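Local structure of phosphoribosyl-AMP cyclohydrolase (Medicago truncatula, 7BGM) at residues Thr134-Val142 with Ser150-Asn158; Thr44-Thr52 with Thr63-Val74. The protein probably catalyses two successive steps of histidine biosynthesis, hydrolysing phosphoribosyl-ATP to phosphoribosyl-AMP and diphosphate and then opening the adenine ring of phosphoribosyl-AMP. All coordinates share one frame; numbering follows the deposited sequence.

Interaction 1. Residues Thr134-Val142 with Ser150-Asn158; sequences TISQRKAEV and SWTKRLLLN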
loop_
_atom_site.group_PDB
_atom_site.type_symbol
_atom_site.label_atom_id
_atom_site.label_comp_id
_atom_site.label_asym_id
_atom_site.label_seq_id
_atom_site.Cartn_x
_atom_site.Cartn_y
_atom_site.Cartn_z
ATOM N N THR A 134 15.775 3.253 -0.570
ATOM C CA THR A 134 16.966 3.680 -1.298
ATOM C C THR A 134 17.703 4.788 -0.556
ATOM O O THR A 134 18.928 4.743 -0.414
ATOM C CB THR A 134 16.562 4.142 -2.699
ATOM O OG1 THR A 134 16.133 3.002 -3.452
ATOM C CG2 THR A 134 17.724 4.808 -3.420
ATOM N N ILE A 135 16.966 5.782 -0.057
ATOM C CA ILE A 135 17.601 6.880 0.668
ATOM C C ILE A 135 18.305 6.370 1.922
ATOM O O ILE A 135 19.428 6.783 2.239
ATOM C CB ILE A 135 16.550 7.951 1.002
ATOM C CG1 ILE A 135 16.065 8.615 -0.284
ATOM C CG2 ILE A 135 17.115 8.957 1.997
ATOM C CD1 ILE A 135 14.800 9.456 -0.078
ATOM N N SER A 136 17.641 5.480 2.662
ATOM C CA SER A 136 18.220 4.904 3.871
ATOM C C SER A 136 19.514 4.161 3.552
ATOM O O SER A 136 20.531 4.321 4.253
ATOM C CB SER A 136 17.183 3.979 4.529
ATOM O OG SER A 136 17.678 3.368 5.710
ATOM N N GLN A 137 19.515 3.389 2.462
ATOM C CA GLN A 137 20.738 2.711 2.048
ATOM C C GLN A 137 21.849 3.700 1.723
ATOM O O GLN A 137 23.008 3.457 2.064
ATOM C CB GLN A 137 20.458 1.822 0.845
ATOM C CG GLN A 137 19.447 0.752 1.121
ATOM C CD GLN A 137 19.130 -0.040 -0.126
ATOM O OE1 GLN A 137 20.031 -0.463 -0.845
ATOM N NE2 GLN A 137 17.846 -0.233 -0.397
ATOM N N ARG A 138 21.522 4.814 1.055
ATOM C CA ARG A 138 22.541 5.831 0.789
ATOM C C ARG A 138 23.075 6.429 2.085
ATOM O O ARG A 138 24.279 6.699 2.209
ATOM C CB ARG A 138 21.977 6.941 -0.101
ATOM C CG ARG A 138 21.384 6.458 -1.403
ATOM C CD ARG A 138 22.416 6.330 -2.509
ATOM N NE ARG A 138 21.864 5.613 -3.662
ATOM C CZ ARG A 138 20.972 6.111 -4.525
ATOM N NH1 ARG A 138 20.507 7.349 -4.387
ATOM N NH2 ARG A 138 20.536 5.364 -5.533
ATOM N N LYS A 139 22.188 6.660 3.058
ATOM C CA LYS A 139 22.607 7.230 4.336
ATOM C C LYS A 139 23.571 6.298 5.059
ATOM O O LYS A 139 24.521 6.747 5.713
ATOM C CB LYS A 139 21.371 7.520 5.197
ATOM C CG LYS A 139 21.640 8.243 6.523
ATOM C CD LYS A 139 20.336 8.579 7.235
ATOM C CE LYS A 139 20.576 9.230 8.589
ATOM N NZ LYS A 139 21.309 8.289 9.488
ATOM N N ALA A 140 23.354 4.992 4.930
ATOM C CA ALA A 140 24.147 4.032 5.680
ATOM C C ALA A 140 25.534 3.841 5.087
ATOM O O ALA A 140 26.463 3.461 5.808
ATOM C CB ALA A 140 23.410 2.691 5.744
ATOM N N GLU A 141 25.707 4.097 3.793
ATOM C CA GLU A 141 26.992 3.780 3.185
ATOM C C GLU A 141 27.996 4.916 3.412
ATOM O O GLU A 141 27.698 5.944 4.031
ATOM C CB GLU A 141 26.814 3.448 1.703
ATOM C CG GLU A 141 26.032 4.458 0.889
ATOM C CD GLU A 141 25.514 3.868 -0.415
ATOM O OE1 GLU A 141 25.299 2.637 -0.466
ATOM O OE2 GLU A 141 25.322 4.627 -1.389
ATOM N N VAL A 142 29.215 4.712 2.917
ATOM C CA VAL A 142 30.344 5.591 3.207
ATOM C C VAL A 142 31.136 5.830 1.926
ATOM O O VAL A 142 31.368 4.898 1.148
ATOM C CB VAL A 142 31.238 4.990 4.310
ATOM C CG1 VAL A 142 30.574 5.142 5.671
ATOM C CG2 VAL A 142 31.492 3.524 4.026
ATOM N N SER A 150 27.496 10.522 -5.435
ATOM C CA SER A 150 26.067 10.161 -5.513
ATOM C C SER A 150 25.169 11.343 -5.162
ATOM O O SER A 150 25.367 11.976 -4.130
ATOM C CB SER A 150 25.744 8.988 -4.585
ATOM O OG SER A 150 24.398 9.065 -4.122
ATOM N N TRP A 151 24.164 11.628 -5.996
ATOM C CA TRP A 151 23.401 12.860 -5.811
ATOM C C TRP A 151 22.585 12.843 -4.521
ATOM O O TRP A 151 22.480 13.867 -3.833
ATOM C CB TRP A 151 22.476 13.113 -6.992
ATOM C CG TRP A 151 21.511 14.198 -6.660
ATOM C CD1 TRP A 151 20.217 14.046 -6.258
ATOM C CD2 TRP A 151 21.777 15.604 -6.640
ATOM N NE1 TRP A 151 19.652 15.274 -6.012
ATOM C CE2 TRP A 151 20.589 16.247 -6.239
ATOM C CE3 TRP A 151 22.899 16.383 -6.934
ATOM C CZ2 TRP A 151 20.491 17.628 -6.127
ATOM C CZ3 TRP A 151 22.798 17.754 -6.824
ATOM C CH2 TRP A 151 21.605 18.364 -6.421
ATOM N N THR A 152 21.968 11.709 -4.191
ATOM C CA THR A 152 21.266 11.617 -2.916
ATOM C C THR A 152 22.249 11.710 -1.751
ATOM O O THR A 152 21.986 12.391 -0.751
ATOM C CB THR A 152 20.458 10.321 -2.869
ATOM O OG1 THR A 152 19.486 10.341 -3.924
ATOM C CG2 THR A 152 19.729 10.170 -1.532
ATOM N N LYS A 153 23.411 11.067 -1.879
ATOM C CA LYS A 153 24.399 11.137 -0.812
ATOM C C LYS A 153 24.885 12.569 -0.596
ATOM O O LYS A 153 25.159 12.961 0.543
ATOM C CB LYS A 153 25.567 10.203 -1.128
ATOM C CG LYS A 153 26.541 10.000 0.028
ATOM C CD LYS A 153 25.881 9.317 1.228
ATOM C CE LYS A 153 26.922 8.931 2.279
ATOM N NZ LYS A 153 26.331 8.310 3.493
ATOM N N ARG A 154 24.980 13.364 -1.673
ATOM C CA ARG A 154 25.395 14.761 -1.544
ATOM C C ARG A 154 24.443 15.543 -0.644
ATOM O O ARG A 154 24.880 16.369 0.166
ATOM C CB ARG A 154 25.471 15.426 -2.921
ATOM C CG ARG A 154 26.491 14.840 -3.894
ATOM C CD ARG A 154 26.315 15.431 -5.302
ATOM N NE ARG A 154 26.959 16.736 -5.462
ATOM C CZ ARG A 154 26.367 17.911 -5.249
ATOM N NH1 ARG A 154 25.103 17.969 -4.855
ATOM N NH2 ARG A 154 27.047 19.039 -5.430
ATOM N N LEU A 155 23.135 15.296 -0.773
ATOM C CA LEU A 155 22.151 16.022 0.027
ATOM C C LEU A 155 22.161 15.568 1.479
ATOM O O LEU A 155 21.945 16.378 2.388
ATOM C CB LEU A 155 20.763 15.842 -0.569
ATOM C CG LEU A 155 20.515 16.505 -1.923
ATOM C CD1 LEU A 155 19.189 16.028 -2.486
ATOM C CD2 LEU A 155 20.513 18.012 -1.780
ATOM N N LEU A 156 22.423 14.284 1.716
ATOM C CA LEU A 156 22.503 13.777 3.078
ATOM C C LEU A 156 23.664 14.379 3.840
ATOM O O LEU A 156 23.626 14.406 5.075
ATOM C CB LEU A 156 22.641 12.256 3.068
ATOM C CG LEU A 156 21.377 11.503 2.695
ATOM C CD1 LEU A 156 21.733 10.052 2.323
ATOM C CD2 LEU A 156 20.392 11.555 3.851
ATOM N N LEU A 157 24.690 14.854 3.130
ATOM C CA LEU A 157 25.898 15.400 3.736
ATOM C C LEU A 157 25.992 16.914 3.613
ATOM O O LEU A 157 27.084 17.470 3.753
ATOM C CB LEU A 157 27.142 14.758 3.115
ATOM C CG LEU A 157 27.370 13.272 3.394
ATOM C CD1 LEU A 157 28.527 12.777 2.567
ATOM C CD2 LEU A 157 27.632 13.026 4.872
ATOM N N ASN A 158 24.882 17.601 3.357
ATOM C CA ASN A 158 24.937 19.063 3.270
ATOM C C ASN A 158 23.536 19.591 3.586
ATOM O O ASN A 158 22.738 19.841 2.681
ATOM C CB ASN A 158 25.425 19.516 1.904
ATOM C CG ASN A 158 25.572 21.029 1.804
ATOM O OD1 ASN A 158 25.224 21.770 2.725
ATOM N ND2 ASN A 158 26.080 21.491 0.672
#
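Lys153 reaches across to the C-terminal end of helix 127-140, where its NZ donates to Arg138 O at 2.9 Å, in the carbonyl plane, and to Glu141 O at 2.8 Å, from above that carbonyl's plane. The ammonium group thus gathers carbonyl oxygens where the helix runs out, and its charge probably suits the negative end of the helix dipole. A bend at chi2 (64°) turns the lysine chain toward these oxygens, laying CD 3.2 Å from Arg138 O. Deeper in, Leu156 pushes CD1 against the backbone, 3.5 Å from Lys139 N, and also touches the CB atoms of Arg138 and Lys139. Arg138 bends at chi2 (-87°) and presents the edge of its guanidinium to Thr152, with NH1 3.2 Å from OG1. That hydroxyl is hydrogen-bonded to Tyr195, and Arg138, Ser150, Thr152 and Tyr195 all belong to an AMP site seen for this protein. Behind this shell, Ser150 OG accepts from Lys153 N at 3.2 Å in an ST motif, tying down the first turn of helix 151-156. The axes of 134-140 and 151-156 approach to 9.3 Å and cross at -67°, and helix 183-204 packs against both, Ala202 meeting Ile135 while Val199 and Leu203 meet Leu156.

Interaction 2. Residues Thr44-Thr52 with Thr63-Val74; sequences TTISSRKAT and TKGETSNNFINV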
loop_
_atom_site.group_PDB
_atom_site.type_symbol
_atom_site.label_atom_id
_atom_site.label_comp_id
_atom_site.label_asym_id
_atom_site.label_seq_id
_atom_site.Cartn_x
_atom_site.Cartn_y
_atom_site.Cartn_z
ATOM N N THR A 44 -14.451 -13.049 15.597
ATOM C CA THR A 44 -13.529 -12.684 16.673
ATOM C C THR A 44 -12.676 -11.477 16.277
ATOM O O THR A 44 -12.378 -10.623 17.124
ATOM C CB THR A 44 -12.650 -13.886 17.033
ATOM O OG1 THR A 44 -13.460 -14.904 17.631
ATOM C CG2 THR A 44 -11.544 -13.499 18.018
ATOM N N THR A 45 -12.295 -11.371 14.987
ATOM C CA THR A 45 -11.561 -10.190 14.534
ATOM C C THR A 45 -12.419 -8.943 14.687
ATOM O O THR A 45 -11.942 -7.897 15.126
ATOM C CB THR A 45 -11.128 -10.322 13.069
ATOM O OG1 THR A 45 -10.298 -11.483 12.863
ATOM C CG2 THR A 45 -10.390 -9.025 12.611
ATOM N N ILE A 46 -13.697 -9.056 14.363
ATOM C CA ILE A 46 -14.621 -7.934 14.493
ATOM C C ILE A 46 -14.810 -7.541 15.964
ATOM O O ILE A 46 -14.736 -6.352 16.327
ATOM C CB ILE A 46 -15.960 -8.284 13.823
ATOM C CG1 ILE A 46 -15.760 -8.370 12.320
ATOM C CG2 ILE A 46 -17.052 -7.251 14.206
ATOM C CD1 ILE A 46 -16.971 -8.896 11.555
ATOM N N SER A 47 -15.064 -8.526 16.834
ATOM C CA SER A 47 -15.364 -8.217 18.234
ATOM C C SER A 47 -14.119 -7.767 19.006
ATOM O O SER A 47 -14.204 -6.860 19.843
ATOM C CB SER A 47 -16.027 -9.420 18.916
ATOM O OG SER A 47 -15.147 -10.551 18.994
ATOM N N SER A 48 -12.958 -8.378 18.749
ATOM C CA SER A 48 -11.742 -8.050 19.494
ATOM C C SER A 48 -10.919 -6.954 18.835
ATOM O O SER A 48 -10.016 -6.404 19.487
ATOM C CB SER A 48 -10.838 -9.286 19.652
ATOM O OG SER A 48 -10.201 -9.629 18.425
ATOM N N ARG A 49 -11.196 -6.656 17.565
ATOM C CA ARG A 49 -10.394 -5.741 16.747
ATOM C C ARG A 49 -8.928 -6.156 16.698
ATOM O O ARG A 49 -8.042 -5.310 16.575
ATOM C CB ARG A 49 -10.548 -4.304 17.250
ATOM C CG ARG A 49 -12.002 -3.887 17.441
ATOM C CD ARG A 49 -12.708 -3.819 16.099
ATOM N NE ARG A 49 -13.887 -2.963 16.151
ATOM C CZ ARG A 49 -13.836 -1.641 16.015
ATOM N NH1 ARG A 49 -12.667 -1.037 15.814
ATOM N NH2 ARG A 49 -14.945 -0.920 16.076
ATOM N N LYS A 50 -8.654 -7.465 16.775
ATOM C CA LYS A 50 -7.322 -8.024 16.574
ATOM C C LYS A 50 -7.409 -9.079 15.482
ATOM O O LYS A 50 -8.305 -9.933 15.529
ATOM C CB LYS A 50 -6.806 -8.601 17.897
ATOM C CG LYS A 50 -6.565 -7.495 18.879
ATOM C CD LYS A 50 -5.964 -7.981 20.169
ATOM C CE LYS A 50 -5.682 -6.791 21.050
ATOM N NZ LYS A 50 -4.763 -7.185 22.167
ATOM N N ALA A 51 -6.507 -9.007 14.494
ATOM C CA ALA A 51 -6.557 -9.932 13.355
ATOM C C ALA A 51 -6.479 -11.379 13.829
ATOM O O ALA A 51 -5.492 -11.784 14.457
ATOM C CB ALA A 51 -5.415 -9.647 12.358
ATOM N N THR A 52 -7.498 -12.173 13.480
ATOM C CA THR A 52 -7.642 -13.550 13.936
ATOM C C THR A 52 -7.886 -14.449 12.734
ATOM O O THR A 52 -8.626 -14.082 11.807
ATOM C CB THR A 52 -8.790 -13.642 14.960
ATOM O OG1 THR A 52 -8.488 -12.788 16.067
ATOM C CG2 THR A 52 -8.959 -15.063 15.475
ATOM N N THR A 63 -4.747 -15.851 17.037
ATOM C CA THR A 63 -4.717 -14.405 16.887
ATOM C C THR A 63 -3.266 -14.007 16.690
ATOM O O THR A 63 -2.400 -14.387 17.496
ATOM C CB THR A 63 -5.328 -13.731 18.105
ATOM O OG1 THR A 63 -6.715 -14.107 18.201
ATOM C CG2 THR A 63 -5.198 -12.192 18.012
ATOM N N LYS A 64 -2.996 -13.283 15.610
ATOM C CA LYS A 64 -1.646 -12.821 15.358
ATOM C C LYS A 64 -1.183 -11.963 16.527
ATOM O O LYS A 64 -1.878 -11.021 16.927
ATOM C CB LYS A 64 -1.612 -12.053 14.046
ATOM C CG LYS A 64 -0.329 -11.338 13.810
ATOM C CD LYS A 64 0.798 -12.353 13.601
ATOM C CE LYS A 64 2.090 -11.888 14.188
ATOM N NZ LYS A 64 3.148 -12.948 13.942
ATOM N N GLY A 65 -0.036 -12.326 17.128
ATOM C CA GLY A 65 0.466 -11.631 18.302
ATOM C C GLY A 65 0.125 -12.281 19.633
ATOM O O GLY A 65 0.625 -11.818 20.695
ATOM N N GLU A 66 -0.679 -13.362 19.642
ATOM C CA GLU A 66 -1.018 -13.933 20.943
ATOM C C GLU A 66 0.217 -14.405 21.711
ATOM O O GLU A 66 0.197 -14.387 22.942
ATOM C CB GLU A 66 -2.007 -15.075 20.806
ATOM C CG GLU A 66 -1.474 -16.295 20.156
ATOM C CD GLU A 66 -2.525 -17.386 20.190
ATOM O OE1 GLU A 66 -2.488 -18.225 21.119
ATOM O OE2 GLU A 66 -3.417 -17.364 19.321
ATOM N N THR A 67 1.290 -14.806 21.022
ATOM C CA THR A 67 2.582 -15.107 21.650
ATOM C C THR A 67 3.615 -14.013 21.444
ATOM O O THR A 67 4.383 -13.703 22.364
ATOM C CB THR A 67 3.167 -16.408 21.086
ATOM O OG1 THR A 67 2.214 -17.440 21.249
ATOM C CG2 THR A 67 4.472 -16.802 21.807
ATOM N N SER A 68 3.696 -13.466 20.238
ATOM C CA SER A 68 4.755 -12.522 19.923
ATOM C C SER A 68 4.477 -11.132 20.431
ATOM O O SER A 68 5.409 -10.315 20.481
ATOM C CB SER A 68 4.940 -12.423 18.406
ATOM O OG SER A 68 3.767 -11.842 17.828
ATOM N N ASN A 69 3.218 -10.834 20.767
ATOM C CA ASN A 69 2.747 -9.511 21.195
ATOM C C ASN A 69 2.639 -8.536 20.032
ATOM O O ASN A 69 2.266 -7.360 20.252
ATOM C CB ASN A 69 3.635 -8.885 22.287
ATOM C CG ASN A 69 2.832 -8.142 23.323
ATOM O OD1 ASN A 69 1.774 -8.620 23.754
ATOM N ND2 ASN A 69 3.341 -6.987 23.762
ATOM N N ASN A 70 2.888 -8.979 18.791
ATOM C CA ASN A 70 2.799 -8.102 17.624
ATOM C C ASN A 70 1.405 -8.204 17.002
ATOM O O ASN A 70 1.219 -8.694 15.882
ATOM C CB ASN A 70 3.902 -8.444 16.630
ATOM C CG ASN A 70 5.274 -8.154 17.203
ATOM O OD1 ASN A 70 5.412 -7.214 17.988
ATOM N ND2 ASN A 70 6.286 -8.955 16.848
ATOM N N PHE A 71 0.418 -7.710 17.760
ATOM C CA PHE A 71 -0.965 -7.737 17.299
ATOM C C PHE A 71 -1.165 -6.832 16.090
ATOM O O PHE A 71 -0.464 -5.830 15.893
ATOM C CB PHE A 71 -1.923 -7.288 18.401
ATOM C CG PHE A 71 -1.929 -8.200 19.614
ATOM C CD1 PHE A 71 -2.624 -9.409 19.582
ATOM C CD2 PHE A 71 -1.221 -7.873 20.762
ATOM C CE1 PHE A 71 -2.652 -10.267 20.665
ATOM C CE2 PHE A 71 -1.229 -8.732 21.871
ATOM C CZ PHE A 71 -1.937 -9.959 21.813
ATOM N N ILE A 72 -2.156 -7.168 15.286
ATOM C CA ILE A 72 -2.603 -6.268 14.215
ATOM C C ILE A 72 -3.945 -5.710 14.638
ATOM O O ILE A 72 -4.959 -6.427 14.662
ATOM C CB ILE A 72 -2.667 -6.959 12.845
ATOM C CG1 ILE A 72 -1.291 -7.551 12.473
ATOM C CG2 ILE A 72 -3.183 -5.968 11.749
ATOM C CD1 ILE A 72 -1.419 -8.681 11.403
ATOM N N ASN A 73 -3.961 -4.405 14.943
ATOM C CA ASN A 73 -5.135 -3.733 15.467
ATOM C C ASN A 73 -6.009 -3.305 14.301
ATOM O O ASN A 73 -5.605 -2.456 13.494
ATOM C CB ASN A 73 -4.732 -2.520 16.288
ATOM C CG ASN A 73 -3.850 -2.892 17.437
ATOM O OD1 ASN A 73 -4.294 -3.562 18.377
ATOM N ND2 ASN A 73 -2.574 -2.505 17.360
ATOM N N VAL A 74 -7.192 -3.893 14.205
ATOM C CA VAL A 74 -8.001 -3.799 13.002
ATOM C C VAL A 74 -8.834 -2.513 12.995
ATOM O O VAL A 74 -9.628 -2.261 13.909
ATOM C CB VAL A 74 -8.883 -5.040 12.841
ATOM C CG1 VAL A 74 -9.751 -4.865 11.622
ATOM C CG2 VAL A 74 -7.968 -6.264 12.646
HETATM O O HOH W 1 -7.068 -3.608 18.644
HETATM O O HOH W 2 -3.753 -9.566 15.672
#
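Arg49, Lys50 and Ala51, just after helix 39-48, lie along strand 72-74 with Lys50 bridged to Asn73, and Thr52 pairs with Thr63 as an antiparallel non-hydrogen-bonded pair of the two-stranded sheet 52-55/60-63, within the cyclohydrolase region. Backbone bonds tie the segments: Val74 N donates to Arg49 O at 2.9 Å, Ala51 N to Ile72 O at 3.0 Å, and Lys64 N to Ala51 O at 3.1 Å. This last bond ties Ala51 to the type II turn Thr63-Glu66, whose Lys64, Gly65 and Glu66 line AMP sites seen for this protein; Lys64 NZ itself bonds to Thr96 O. The charged contact is a cation-pi pair: the extended Lys50 chain passes CD by Phe71 CD1 and sets NZ 3.7 Å from the ring centroid, only 4° off the normal, while Gly65 O lies 3.3 Å above the opposite face, offset toward the rim. A leucine in place of Phe71 would probably leave the Lys50 ammonium without its aromatic face and free to swing. Apolar packing is made by Val74, whose CG2 meets Thr45 CG2 at 3.7 Å and also touches Ala51 CB, and Phe110 of the second subunit packs on Val74 and Arg49. Water joins the backbones too: one molecule donates to Ala51 O and Lys64 O and accepts from Ile72 N at 2.9 Å.

In the fold
Interaction 2 comes first along the chain and closes before interaction 1 opens. Their centres are 38 Å apart, on opposite sides of the chain's centre, and their nearest atoms stay about 20 Å from each other. They share no helix, strand or sheet. Residues 44-52 and 63-74 belong to the strand-rich phosphoribosyl-AMP cyclohydrolase region, whereas 134-142 and 150-158 belong to the all-helical phosphoribosyl-ATP pyrophosphohydrolase region of the MazG clan. The two contacts thus lie in the regions of the two activities, consistent with separate catalytic centres in one bifunctional chain. Interaction 2 also meets the second subunit, while interaction 1 is built within its own chain.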